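Local coordinates for methanogen homoaconitase large subunit (Methanocaldococcus jannaschii, PDB 4KP2), which forms the large subunit of a heterotetrameric iron-sulfur hydro-lyase that converts (R)-homocitrate to homoisocitrate by way of cis-homoaconitate, at residues V181-N186 with G213-K218; A189-L194 with M291-A296; E314-F319 with E396-L401; N405-G410 with S417-A422. One frame throughout, in Å; residues are numbered along the deposited sequence.

Contact 1 (V181-N186 with G213-K218)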
loop_
_atom_site.group_PDB
_atom_site.type_symbol
_atom_site.label_atom_id
_atom_site.label_comp_id
_atom_site.label_asym_id
_atom_site.label_seq_id
_atom_site.Cartn_x
_atom_site.Cartn_y
_atom_site.Cartn_z
ATOM N N VAL A 181 -10.762 13.535 -34.885
ATOM C CA VAL A 181 -11.842 14.503 -35.044
ATOM C C VAL A 181 -13.193 13.902 -34.673
ATOM O O VAL A 181 -13.334 12.684 -34.580
ATOM C CB VAL A 181 -11.912 15.038 -36.485
ATOM C CG1 VAL A 181 -10.646 15.814 -36.826
ATOM C CG2 VAL A 181 -12.126 13.894 -37.462
ATOM N N GLY A 182 -14.182 14.766 -34.469
ATOM C CA GLY A 182 -15.512 14.332 -34.084
ATOM C C GLY A 182 -15.840 14.741 -32.660
ATOM O O GLY A 182 -15.064 15.448 -32.019
ATOM N N LYS A 183 -16.991 14.298 -32.164
ATOM C CA LYS A 183 -17.407 14.631 -30.803
ATOM C C LYS A 183 -18.126 13.491 -30.088
ATOM O O LYS A 183 -19.033 12.865 -30.639
ATOM C CB LYS A 183 -18.273 15.895 -30.791
ATOM C CG LYS A 183 -17.473 17.184 -30.831
ATOM C CD LYS A 183 -16.581 17.308 -29.604
ATOM C CE LYS A 183 -15.442 18.284 -29.844
ATOM N NZ LYS A 183 -14.523 17.797 -30.912
ATOM N N ASN A 184 -17.710 13.234 -28.853
ATOM C CA ASN A 184 -18.324 12.210 -28.021
ATOM C C ASN A 184 -18.053 12.493 -26.549
ATOM O O ASN A 184 -16.901 12.628 -26.137
ATOM C CB ASN A 184 -17.794 10.825 -28.396
ATOM C CG ASN A 184 -18.666 9.701 -27.864
ATOM O OD1 ASN A 184 -19.369 9.859 -26.865
ATOM N ND2 ASN A 184 -18.620 8.555 -28.531
ATOM N N GLU A 185 -19.117 12.580 -25.759
ATOM C CA GLU A 185 -18.987 12.915 -24.349
ATOM C C GLU A 185 -19.292 11.730 -23.440
ATOM O O GLU A 185 -19.589 11.904 -22.258
ATOM C CB GLU A 185 -19.882 14.104 -24.000
ATOM C CG GLU A 185 -19.481 15.389 -24.705
ATOM C CD GLU A 185 -20.425 16.536 -24.419
ATOM O OE1 GLU A 185 -21.652 16.305 -24.393
ATOM O OE2 GLU A 185 -19.939 17.669 -24.213
ATOM N N ASN A 186 -19.217 10.525 -23.995
ATOM C CA ASN A 186 -19.427 9.314 -23.211
ATOM C C ASN A 186 -18.164 8.467 -23.122
ATOM O O ASN A 186 -18.068 7.565 -22.291
ATOM C CB ASN A 186 -20.578 8.489 -23.783
ATOM C CG ASN A 186 -21.927 9.146 -23.571
ATOM O OD1 ASN A 186 -22.024 10.366 -23.434
ATOM N ND2 ASN A 186 -22.980 8.337 -23.536
ATOM N N GLY A 213 -3.255 14.946 -33.471
ATOM C CA GLY A 213 -3.816 16.234 -33.831
ATOM C C GLY A 213 -5.317 16.142 -34.015
ATOM O O GLY A 213 -5.912 15.085 -33.806
ATOM N N GLY A 214 -5.933 17.250 -34.407
ATOM C CA GLY A 214 -7.364 17.275 -34.634
ATOM C C GLY A 214 -8.111 18.043 -33.563
ATOM O O GLY A 214 -7.532 18.448 -32.555
ATOM N N GLU A 215 -9.406 18.233 -33.787
ATOM C CA GLU A 215 -10.245 19.017 -32.886
ATOM C C GLU A 215 -10.379 18.381 -31.504
ATOM O O GLU A 215 -10.517 19.083 -30.502
ATOM C CB GLU A 215 -11.628 19.233 -33.509
ATOM C CG GLU A 215 -12.336 17.949 -33.910
ATOM C CD GLU A 215 -13.560 18.204 -34.768
ATOM O OE1 GLU A 215 -14.316 17.245 -35.028
ATOM O OE2 GLU A 215 -13.761 19.362 -35.188
ATOM N N VAL A 216 -10.334 17.053 -31.453
ATOM C CA VAL A 216 -10.456 16.334 -30.190
ATOM C C VAL A 216 -9.214 16.524 -29.327
ATOM O O VAL A 216 -9.311 16.853 -28.145
ATOM C CB VAL A 216 -10.699 14.831 -30.415
ATOM C CG1 VAL A 216 -10.776 14.100 -29.085
ATOM C CG2 VAL A 216 -11.970 14.616 -31.219
ATOM N N VAL A 217 -8.047 16.315 -29.929
ATOM C CA VAL A 217 -6.779 16.488 -29.228
ATOM C C VAL A 217 -6.589 17.947 -28.823
ATOM O O VAL A 217 -6.074 18.243 -27.743
ATOM C CB VAL A 217 -5.590 16.033 -30.100
ATOM C CG1 VAL A 217 -4.277 16.216 -29.354
ATOM C CG2 VAL A 217 -5.767 14.581 -30.515
ATOM N N LYS A 218 -7.021 18.853 -29.693
ATOM C CA LYS A 218 -6.916 20.285 -29.437
ATOM C C LYS A 218 -7.791 20.703 -28.257
ATOM O O LYS A 218 -7.467 21.646 -27.535
ATOM C CB LYS A 218 -7.312 21.073 -30.688
ATOM C CG LYS A 218 -7.097 22.575 -30.586
ATOM C CD LYS A 218 -5.619 22.923 -30.533
ATOM C CE LYS A 218 -5.412 24.428 -30.534
ATOM N NZ LYS A 218 -3.971 24.797 -30.574
#
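The polar link between Val181-Asn186 and Gly213-Lys218 is a single hydrogen bond, from Gly182 N to Glu215 OE1. Its length of 2.5 Å is short enough to be doubtful in detail, though the N-H...O angle of 156° fits a hydrogen bond, and the carboxylate accepts through its anti lone pair. Glu215 reaches the amide with CG lying between the backbone N and the carbonyl carbon (chi1 55°) and the chain extended beyond, which lays it across Val181 at about a right angle.

The charged group of Lys183 comes near the same carboxylate without pairing with it: NZ is 4.2 Å from Glu215 OE1, beyond salt-bridge range. A chain bent at chi2 and chi4 brings that ammonium back to Gly182 O, with NZ to O at 2.7 Å and the donor tilted 29° from the carbonyl plane.

In fold terms the contact joins two chain exits. Strands 167-180 and 208-213 run parallel in a mixed sheet, and here the loop leaving the first meets the start of the helix that follows the second, with Gly214 as N-cap.

Packing is modest: the Val216 CG2 methyl lies 3.3 Å from Gly182 O, while Val181 CG1 is 4.2 Å from Gly214 CA. Both glycines have backbone angles at which a CB would jam against the preceding carbonyl O, and at Gly214 it would also crowd Val181 CG1.

Contact 2 (A189-L194 with M291-A296)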
loop_
_atom_site.group_PDB
_atom_site.type_symbol
_atom_site.label_atom_id
_atom_site.label_comp_id
_atom_site.label_asym_id
_atom_site.label_seq_id
_atom_site.Cartn_x
_atom_site.Cartn_y
_atom_site.Cartn_z
ATOM N N ALA A 189 -10.293 9.591 -22.857
ATOM C CA ALA A 189 -9.034 9.606 -23.591
ATOM C C ALA A 189 -8.440 8.205 -23.692
ATOM O O ALA A 189 -7.768 7.876 -24.671
ATOM C CB ALA A 189 -8.050 10.554 -22.931
ATOM N N LYS A 190 -8.685 7.388 -22.672
ATOM C CA LYS A 190 -8.250 5.997 -22.691
ATOM C C LYS A 190 -9.024 5.227 -23.754
ATOM O O LYS A 190 -8.454 4.409 -24.475
ATOM C CB LYS A 190 -8.437 5.350 -21.316
ATOM C CG LYS A 190 -8.243 3.840 -21.301
ATOM C CD LYS A 190 -6.870 3.437 -21.827
ATOM C CE LYS A 190 -5.762 3.809 -20.855
ATOM N NZ LYS A 190 -5.877 3.055 -19.574
ATOM N N ASP A 191 -10.321 5.502 -23.855
ATOM C CA ASP A 191 -11.152 4.886 -24.881
ATOM C C ASP A 191 -10.683 5.321 -26.265
ATOM O O ASP A 191 -10.761 4.560 -27.228
ATOM C CB ASP A 191 -12.621 5.265 -24.690
ATOM C CG ASP A 191 -13.185 4.773 -23.373
ATOM O OD1 ASP A 191 -13.529 3.575 -23.282
ATOM O OD2 ASP A 191 -13.291 5.587 -22.430
ATOM N N ILE A 192 -10.196 6.554 -26.353
ATOM C CA ILE A 192 -9.721 7.105 -27.615
ATOM C C ILE A 192 -8.388 6.492 -28.030
ATOM O O ILE A 192 -8.231 6.046 -29.166
ATOM C CB ILE A 192 -9.581 8.633 -27.533
ATOM C CG1 ILE A 192 -10.949 9.273 -27.298
ATOM C CG2 ILE A 192 -8.957 9.182 -28.803
ATOM C CD1 ILE A 192 -10.889 10.745 -26.974
ATOM N N VAL A 193 -7.433 6.465 -27.105
ATOM C CA VAL A 193 -6.104 5.941 -27.403
ATOM C C VAL A 193 -6.141 4.433 -27.656
ATOM O O VAL A 193 -5.311 3.900 -28.392
ATOM C CB VAL A 193 -5.082 6.288 -26.294
ATOM C CG1 VAL A 193 -5.358 5.490 -25.028
ATOM C CG2 VAL A 193 -3.662 6.049 -26.785
ATOM N N LEU A 194 -7.114 3.753 -27.058
ATOM C CA LEU A 194 -7.305 2.331 -27.310
ATOM C C LEU A 194 -7.832 2.112 -28.723
ATOM O O LEU A 194 -7.558 1.089 -29.344
ATOM C CB LEU A 194 -8.261 1.714 -26.288
ATOM C CG LEU A 194 -7.670 1.327 -24.933
ATOM C CD1 LEU A 194 -8.751 0.770 -24.022
ATOM C CD2 LEU A 194 -6.547 0.318 -25.113
ATOM N N MET A 291 -18.876 6.165 -31.518
ATOM C CA MET A 291 -17.993 5.095 -31.074
ATOM C C MET A 291 -18.355 4.633 -29.668
ATOM O O MET A 291 -18.630 5.449 -28.789
ATOM C CB MET A 291 -16.538 5.563 -31.106
ATOM C CG MET A 291 -15.532 4.500 -30.697
ATOM S SD MET A 291 -13.879 5.170 -30.452
ATOM C CE MET A 291 -14.160 6.259 -29.056
ATOM N N GLU A 292 -18.353 3.320 -29.461
ATOM C CA GLU A 292 -18.597 2.756 -28.140
ATOM C C GLU A 292 -17.348 2.877 -27.279
ATOM O O GLU A 292 -16.277 3.234 -27.770
ATOM C CB GLU A 292 -19.003 1.285 -28.244
ATOM C CG GLU A 292 -20.280 1.035 -29.028
ATOM C CD GLU A 292 -20.731 -0.413 -28.954
ATOM O OE1 GLU A 292 -20.634 -1.122 -29.977
ATOM O OE2 GLU A 292 -21.181 -0.841 -27.870
ATOM N N GLU A 293 -17.489 2.579 -25.992
ATOM C CA GLU A 293 -16.350 2.569 -25.084
ATOM C C GLU A 293 -15.465 1.355 -25.353
ATOM O O GLU A 293 -15.932 0.339 -25.867
ATOM C CB GLU A 293 -16.819 2.607 -23.630
ATOM C CG GLU A 293 -17.202 3.999 -23.153
ATOM C CD GLU A 293 -18.323 3.981 -22.137
ATOM O OE1 GLU A 293 -19.471 3.689 -22.530
ATOM O OE2 GLU A 293 -18.057 4.258 -20.949
ATOM N N GLN A 294 -14.188 1.462 -25.003
ATOM C CA GLN A 294 -13.203 0.472 -25.423
ATOM C C GLN A 294 -12.574 -0.312 -24.268
ATOM O O GLN A 294 -12.094 0.271 -23.295
ATOM C CB GLN A 294 -12.110 1.148 -26.254
ATOM C CG GLN A 294 -12.637 1.985 -27.413
ATOM C CD GLN A 294 -13.361 1.158 -28.458
ATOM O OE1 GLN A 294 -12.739 0.428 -29.233
ATOM N NE2 GLN A 294 -14.683 1.269 -28.488
ATOM N N VAL A 295 -12.584 -1.636 -24.392
ATOM C CA VAL A 295 -11.925 -2.524 -23.438
ATOM C C VAL A 295 -11.003 -3.520 -24.147
ATOM O O VAL A 295 -11.461 -4.346 -24.937
ATOM C CB VAL A 295 -12.949 -3.313 -22.602
ATOM C CG1 VAL A 295 -12.246 -4.359 -21.746
ATOM C CG2 VAL A 295 -13.772 -2.369 -21.739
ATOM N N ALA A 296 -9.707 -3.444 -23.855
ATOM C CA ALA A 296 -8.724 -4.320 -24.490
ATOM C C ALA A 296 -8.688 -5.707 -23.852
ATOM O O ALA A 296 -8.613 -5.836 -22.631
ATOM C CB ALA A 296 -7.343 -3.684 -24.455
#
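Asp191 and Leu194 project from the first turns of helix 189-200 onto residues 291-296, which lead into the short, weakly bonded strand 294-296. The local axes of helix and strand approach to 7.9 Å at an angle of 61°. Asp191 and Gln294 have the nearest CA atoms across the contact, and together with Leu194 they account for most of the buried surface.

The directional element is the bond from Gln294 N to Asp191 OD1, 2.8 Å long and nearly straight at 173°, taken on the anti lone pair of that oxygen. The other oxygen, OD2, is held by Ser188 OG, so the two ends of the carboxylate are fixed by different partners. OD1 also lies 3.4 Å from Glu293 CB, whereas the acidic end of Glu293 leads elsewhere, to Lys425 and Asn438.

Strand 294-296 pairs antiparallel with strand 304-306, and helix 424-433 packs against both segments, Ile426 touching Asp191, Glu293 and Val295.

Around the bond, aliphatic carbons pack against backbone carbonyls and each other. Gln294 CG sits 3.2 Å from Asp191 O, its chain bent at chi2 (-64°), and the amide turns back to give NE2 a 2.6 Å bond to Glu292 O from above the carbonyl plane. Leu194 CB meets Gln294 CB at 3.9 Å; its two branches then diverge, CD1 going to Gln294 O and CD2 to Ala296 CB, 4.1 Å away.

Contact 3 (E314-F319 with E396-L401)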
loop_
_atom_site.group_PDB
_atom_site.type_symbol
_atom_site.label_atom_id
_atom_site.label_comp_id
_atom_site.label_asym_id
_atom_site.label_seq_id
_atom_site.Cartn_x
_atom_site.Cartn_y
_atom_site.Cartn_z
ATOM N N GLU A 314 -16.508 -12.055 -16.385
ATOM C CA GLU A 314 -16.243 -12.102 -14.953
ATOM C C GLU A 314 -14.839 -11.611 -14.622
ATOM O O GLU A 314 -13.854 -12.097 -15.179
ATOM C CB GLU A 314 -16.430 -13.525 -14.421
ATOM C CG GLU A 314 -16.045 -13.686 -12.960
ATOM C CD GLU A 314 -16.030 -15.134 -12.518
ATOM O OE1 GLU A 314 -16.438 -16.005 -13.317
ATOM O OE2 GLU A 314 -15.608 -15.403 -11.374
ATOM N N ILE A 315 -14.755 -10.646 -13.713
ATOM C CA ILE A 315 -13.467 -10.149 -13.241
ATOM C C ILE A 315 -13.271 -10.451 -11.759
ATOM O O ILE A 315 -14.233 -10.497 -10.991
ATOM C CB ILE A 315 -13.303 -8.635 -13.506
ATOM C CG1 ILE A 315 -14.578 -7.875 -13.136
ATOM C CG2 ILE A 315 -12.959 -8.386 -14.963
ATOM C CD1 ILE A 315 -14.596 -7.345 -11.719
ATOM N N ASN A 316 -12.021 -10.660 -11.361
ATOM C CA ASN A 316 -11.708 -10.999 -9.979
ATOM C C ASN A 316 -10.941 -9.891 -9.267
ATOM O O ASN A 316 -10.829 -9.893 -8.041
ATOM C CB ASN A 316 -10.916 -12.305 -9.919
ATOM C CG ASN A 316 -11.561 -13.415 -10.724
ATOM O OD1 ASN A 316 -10.958 -13.950 -11.656
ATOM N ND2 ASN A 316 -12.792 -13.766 -10.372
ATOM N N GLN A 317 -10.414 -8.948 -10.039
ATOM C CA GLN A 317 -9.658 -7.834 -9.480
ATOM C C GLN A 317 -9.738 -6.617 -10.395
ATOM O O GLN A 317 -9.812 -6.751 -11.614
ATOM C CB GLN A 317 -8.196 -8.238 -9.258
ATOM C CG GLN A 317 -7.355 -7.191 -8.540
ATOM C CD GLN A 317 -5.921 -7.630 -8.333
ATOM O OE1 GLN A 317 -5.569 -8.166 -7.283
ATOM N NE2 GLN A 317 -5.080 -7.400 -9.335
ATOM N N VAL A 318 -9.739 -5.429 -9.803
ATOM C CA VAL A 318 -9.757 -4.194 -10.577
ATOM C C VAL A 318 -8.717 -3.218 -10.050
ATOM O O VAL A 318 -8.710 -2.887 -8.866
ATOM C CB VAL A 318 -11.140 -3.514 -10.542
ATOM C CG1 VAL A 318 -11.086 -2.169 -11.248
ATOM C CG2 VAL A 318 -12.194 -4.410 -11.176
ATOM N N PHE A 319 -7.833 -2.764 -10.931
ATOM C CA PHE A 319 -6.830 -1.779 -10.550
ATOM C C PHE A 319 -7.074 -0.434 -11.222
ATOM O O PHE A 319 -7.321 -0.363 -12.425
ATOM C CB PHE A 319 -5.422 -2.277 -10.871
ATOM C CG PHE A 319 -4.364 -1.227 -10.702
ATOM C CD1 PHE A 319 -4.105 -0.682 -9.455
ATOM C CD2 PHE A 319 -3.629 -0.781 -11.789
ATOM C CE1 PHE A 319 -3.136 0.287 -9.294
ATOM C CE2 PHE A 319 -2.655 0.186 -11.633
ATOM C CZ PHE A 319 -2.408 0.720 -10.386
ATOM N N GLU A 396 -3.604 -18.138 -10.732
ATOM C CA GLU A 396 -3.938 -18.871 -11.946
ATOM C C GLU A 396 -5.434 -18.833 -12.236
ATOM O O GLU A 396 -6.249 -19.230 -11.403
ATOM C CB GLU A 396 -3.459 -20.320 -11.848
ATOM C CG GLU A 396 -3.680 -21.120 -13.119
ATOM C CD GLU A 396 -3.085 -22.510 -13.043
ATOM O OE1 GLU A 396 -2.620 -22.901 -11.953
ATOM O OE2 GLU A 396 -3.080 -23.208 -14.078
ATOM N N GLY A 397 -5.787 -18.353 -13.425
ATOM C CA GLY A 397 -7.175 -18.277 -13.840
ATOM C C GLY A 397 -7.869 -17.030 -13.331
ATOM O O GLY A 397 -9.074 -16.862 -13.509
ATOM N N GLU A 398 -7.102 -16.150 -12.697
ATOM C CA GLU A 398 -7.652 -14.927 -12.129
ATOM C C GLU A 398 -7.618 -13.787 -13.143
ATOM O O GLU A 398 -6.619 -13.589 -13.837
ATOM C CB GLU A 398 -6.892 -14.547 -10.858
ATOM C CG GLU A 398 -7.542 -13.443 -10.049
ATOM C CD GLU A 398 -7.050 -13.410 -8.618
ATOM O OE1 GLU A 398 -6.138 -14.194 -8.283
ATOM O OE2 GLU A 398 -7.581 -12.603 -7.826
ATOM N N ILE A 399 -8.716 -13.039 -13.223
ATOM C CA ILE A 399 -8.851 -11.970 -14.206
ATOM C C ILE A 399 -8.817 -10.589 -13.556
ATOM O O ILE A 399 -9.472 -10.353 -12.541
ATOM C CB ILE A 399 -10.158 -12.124 -15.013
ATOM C CG1 ILE A 399 -10.156 -13.443 -15.785
ATOM C CG2 ILE A 399 -10.345 -10.958 -15.969
ATOM C CD1 ILE A 399 -11.365 -13.632 -16.672
ATOM N N CYS A 400 -8.049 -9.679 -14.148
ATOM C CA CYS A 400 -7.946 -8.316 -13.641
ATOM C C CYS A 400 -8.290 -7.270 -14.696
ATOM O O CYS A 400 -7.823 -7.339 -15.831
ATOM C CB CYS A 400 -6.542 -8.052 -13.093
ATOM S SG CYS A 400 -6.237 -6.330 -12.631
ATOM N N LEU A 401 -9.113 -6.301 -14.308
ATOM C CA LEU A 401 -9.416 -5.162 -15.165
ATOM C C LEU A 401 -8.613 -3.958 -14.694
ATOM O O LEU A 401 -8.851 -3.430 -13.608
ATOM C CB LEU A 401 -10.910 -4.841 -15.133
ATOM C CG LEU A 401 -11.337 -3.628 -15.961
ATOM C CD1 LEU A 401 -11.050 -3.856 -17.435
ATOM C CD2 LEU A 401 -12.805 -3.317 -15.747
#
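Gln317 pairs with Cys400 and Val318 with Leu401 in parallel register, and backbone bonds carry most of the contact. Leu401 N donates to Gln317 O (2.8 Å) and Phe319 N to Leu401 O (2.9 Å). Ile399 O receives two amides, Asn316 N at 2.8 Å and, weakly, Gln317 N.

Side chains add to this ladder. Asn316 OD1 takes the amide of Ile399 at 2.9 Å and 165°, the donor only 15° from the carbonyl plane; with Asn316 N bound to Ile399 O, one residue thus grips both polar backbone groups of its neighbour. Replacing Asn316 by a leucine would probably leave Ile399 N without this acceptor and weaken the start of the pairing. One step on, Gln317, its chain extended beyond CG, makes a weak NE2 to Cys400 SG bond, though its firmer partner is Gly392 O.

Apolar groups fill the face of Val318 and Leu401, whose side chains lie side by side and are covered by helix 424-433. Ile315 CG2 joins them, 3.8 Å from Ile399 CG2, where the two isoleucines cross at about a right angle.

These are strands 317-320 and 399-402 of the five-stranded parallel sheet, the middle layer of an alpha-beta-alpha sandwich, order 3-2-1-4-5, with 317-320 in the middle. Phe319 comes within about 5 Å, side chain to side chain, of Cys386, a predicted [4Fe-4S] ligand; the ladder probably helps hold the strand that carries Phe319 beside the predicted cluster site.

Contact 4 (N405-G410 with S417-A422)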
loop_
_atom_site.group_PDB
_atom_site.type_symbol
_atom_site.label_atom_id
_atom_site.label_comp_id
_atom_site.label_asym_id
_atom_site.label_seq_id
_atom_site.Cartn_x
_atom_site.Cartn_y
_atom_site.Cartn_z
ATOM N N ASN A 405 -1.353 0.116 -19.072
ATOM C CA ASN A 405 -1.114 0.101 -20.510
ATOM C C ASN A 405 -0.601 -1.238 -21.032
ATOM O O ASN A 405 -0.566 -1.464 -22.243
ATOM C CB ASN A 405 -0.154 1.226 -20.900
ATOM C CG ASN A 405 1.009 1.360 -19.938
ATOM O OD1 ASN A 405 1.446 0.382 -19.334
ATOM N ND2 ASN A 405 1.511 2.579 -19.786
ATOM N N ARG A 406 -0.202 -2.121 -20.121
ATOM C CA ARG A 406 0.268 -3.448 -20.508
ATOM C C ARG A 406 -0.829 -4.500 -20.378
ATOM O O ARG A 406 -1.700 -4.403 -19.513
ATOM C CB ARG A 406 1.497 -3.857 -19.695
ATOM C CG ARG A 406 2.816 -3.617 -20.412
ATOM C CD ARG A 406 3.231 -2.158 -20.351
ATOM N NE ARG A 406 3.747 -1.801 -19.033
ATOM C CZ ARG A 406 5.015 -1.948 -18.666
ATOM N NH1 ARG A 406 5.900 -2.447 -19.520
ATOM N NH2 ARG A 406 5.400 -1.598 -17.447
ATOM N N ASN A 407 -0.772 -5.509 -21.238
ATOM C CA ASN A 407 -1.832 -6.503 -21.330
ATOM C C ASN A 407 -1.268 -7.904 -21.550
ATOM O O ASN A 407 -2.011 -8.871 -21.717
ATOM C CB ASN A 407 -2.780 -6.129 -22.472
ATOM C CG ASN A 407 -4.075 -6.906 -22.435
ATOM O OD1 ASN A 407 -4.440 -7.472 -21.406
ATOM N ND2 ASN A 407 -4.779 -6.941 -23.560
ATOM N N PHE A 408 0.055 -8.003 -21.532
ATOM C CA PHE A 408 0.753 -9.231 -21.902
ATOM C C PHE A 408 0.486 -10.410 -20.966
ATOM O O PHE A 408 0.128 -10.233 -19.801
ATOM C CB PHE A 408 2.251 -8.959 -22.021
ATOM C CG PHE A 408 2.581 -7.828 -22.952
ATOM C CD1 PHE A 408 1.896 -7.677 -24.146
ATOM C CD2 PHE A 408 3.559 -6.906 -22.625
ATOM C CE1 PHE A 408 2.192 -6.635 -25.003
ATOM C CE2 PHE A 408 3.859 -5.861 -23.476
ATOM C CZ PHE A 408 3.174 -5.724 -24.667
ATOM N N LYS A 409 0.666 -11.616 -21.498
ATOM C CA LYS A 409 0.367 -12.845 -20.773
ATOM C C LYS A 409 1.284 -13.051 -19.571
ATOM O O LYS A 409 2.504 -13.135 -19.716
ATOM C CB LYS A 409 0.465 -14.045 -21.718
ATOM C CG LYS A 409 0.033 -15.364 -21.100
ATOM C CD LYS A 409 0.153 -16.503 -22.101
ATOM C CE LYS A 409 -0.680 -16.236 -23.347
ATOM N NZ LYS A 409 -0.543 -17.322 -24.357
ATOM N N GLY A 410 0.686 -13.139 -18.387
ATOM C CA GLY A 410 1.437 -13.357 -17.165
ATOM C C GLY A 410 2.153 -12.109 -16.690
ATOM O O GLY A 410 3.228 -12.189 -16.094
ATOM N N SER A 417 -2.927 -16.211 -15.984
ATOM C CA SER A 417 -3.828 -15.163 -15.519
ATOM C C SER A 417 -4.237 -14.265 -16.682
ATOM O O SER A 417 -3.624 -14.301 -17.749
ATOM C CB SER A 417 -3.170 -14.337 -14.415
ATOM O OG SER A 417 -1.939 -13.787 -14.851
ATOM N N TYR A 418 -5.271 -13.457 -16.473
ATOM C CA TYR A 418 -5.812 -12.630 -17.545
ATOM C C TYR A 418 -5.947 -11.166 -17.141
ATOM O O TYR A 418 -6.269 -10.853 -15.994
ATOM C CB TYR A 418 -7.164 -13.175 -18.004
ATOM C CG TYR A 418 -7.118 -14.624 -18.428
ATOM C CD1 TYR A 418 -6.801 -14.978 -19.733
ATOM C CD2 TYR A 418 -7.388 -15.642 -17.520
ATOM C CE1 TYR A 418 -6.757 -16.303 -20.123
ATOM C CE2 TYR A 418 -7.347 -16.968 -17.900
ATOM C CZ TYR A 418 -7.031 -17.293 -19.202
ATOM O OH TYR A 418 -6.989 -18.614 -19.582
ATOM N N ILE A 419 -5.699 -10.277 -18.098
ATOM C CA ILE A 419 -5.770 -8.840 -17.862
ATOM C C ILE A 419 -6.642 -8.160 -18.912
ATOM O O ILE A 419 -6.566 -8.484 -20.095
ATOM C CB ILE A 419 -4.368 -8.198 -17.890
ATOM C CG1 ILE A 419 -3.441 -8.887 -16.889
ATOM C CG2 ILE A 419 -4.444 -6.703 -17.602
ATOM C CD1 ILE A 419 -2.039 -8.330 -16.882
ATOM N N TYR A 420 -7.477 -7.223 -18.474
ATOM C CA TYR A 420 -8.272 -6.415 -19.389
ATOM C C TYR A 420 -7.989 -4.936 -19.147
ATOM O O TYR A 420 -7.868 -4.499 -18.002
ATOM C CB TYR A 420 -9.764 -6.701 -19.212
ATOM C CG TYR A 420 -10.213 -8.043 -19.745
ATOM C CD1 TYR A 420 -9.942 -9.214 -19.052
ATOM C CD2 TYR A 420 -10.923 -8.136 -20.935
ATOM C CE1 TYR A 420 -10.356 -10.442 -19.533
ATOM C CE2 TYR A 420 -11.342 -9.360 -21.424
ATOM C CZ TYR A 420 -11.055 -10.510 -20.718
ATOM O OH TYR A 420 -11.468 -11.733 -21.196
ATOM N N LEU A 421 -7.878 -4.169 -20.226
ATOM C CA LEU A 421 -7.578 -2.745 -20.123
ATOM C C LEU A 421 -8.804 -1.896 -20.437
ATOM O O LEU A 421 -9.495 -2.137 -21.425
ATOM C CB LEU A 421 -6.435 -2.371 -21.067
ATOM C CG LEU A 421 -5.108 -3.099 -20.858
ATOM C CD1 LEU A 421 -4.094 -2.663 -21.902
ATOM C CD2 LEU A 421 -4.579 -2.845 -19.457
ATOM N N ALA A 422 -9.065 -0.898 -19.597
ATOM C CA ALA A 422 -10.217 -0.025 -19.786
ATOM C C ALA A 422 -10.033 1.327 -19.102
ATOM O O ALA A 422 -8.957 1.636 -18.586
ATOM C CB ALA A 422 -11.485 -0.703 -19.285
#
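This is a partly buried contact of aliphatic side chains against the carbonyls of a loop: Leu421 and Ile419, on strand 418-421 next to 399-402 in the parallel sheet, meet the loop 405-410 that runs back beside them, the two end-to-end directions being 172° apart. Leu421 divides its branches: CD2 lies 3.3 Å from Arg406 O, while CD1 touches Asn405 O at 3.7 Å and Asn407 CB at 3.8 Å. Ile419 CG2 is 4.1 Å from that same Arg406 carbonyl oxygen, and its CD1 reaches Phe408 O.

The end of Asn407 comes round to the strand, CG anti to the backbone N (chi1 -166°), and its amide nitrogen is held by His300 O. Its OD1 then faces Ile419 O at 2.7 Å, two acceptors that do not bond, and the closeness is doubtful. With an alanine in place of Leu421, the Arg406 carbonyl and Asn407 CB would probably lose their methyl neighbours and a gap would open between loop and strand.

Asn405 lies about 5 Å, side chain to side chain, from Cys323, and Arg406 likewise from Cys386, both predicted [4Fe-4S] ligands. With no polar bond found between the two segments, branched side chains probably help seat this loop, alongside the Asn405 and Asn407 bonds to Asn230 and His300.

In the fold
Contact 1 lies at the surface, contacts 2 and 3 are buried, and contact 4 is partly so. Contacts 1 and 2 share the connection from strand 167-180 into helix 189-200: Asn184 ND2 makes a weak bond to Met291 O. Contact 2 reaches contact 4 through a probable hydrogen bond from Ala296 N to Leu421 O, although their centres are about 15 Å apart. Contacts 3 and 4 share one sheet, strands 399-402 and 418-421 being neighbours. The chemistry shifts with place: one backbone amide donating to a carboxylate is the cross-segment hydrogen bond of contacts 1 and 2, a backbone ladder carries contact 3, and aliphatic fit contact 4; the last two lie nearest the predicted cluster cysteines.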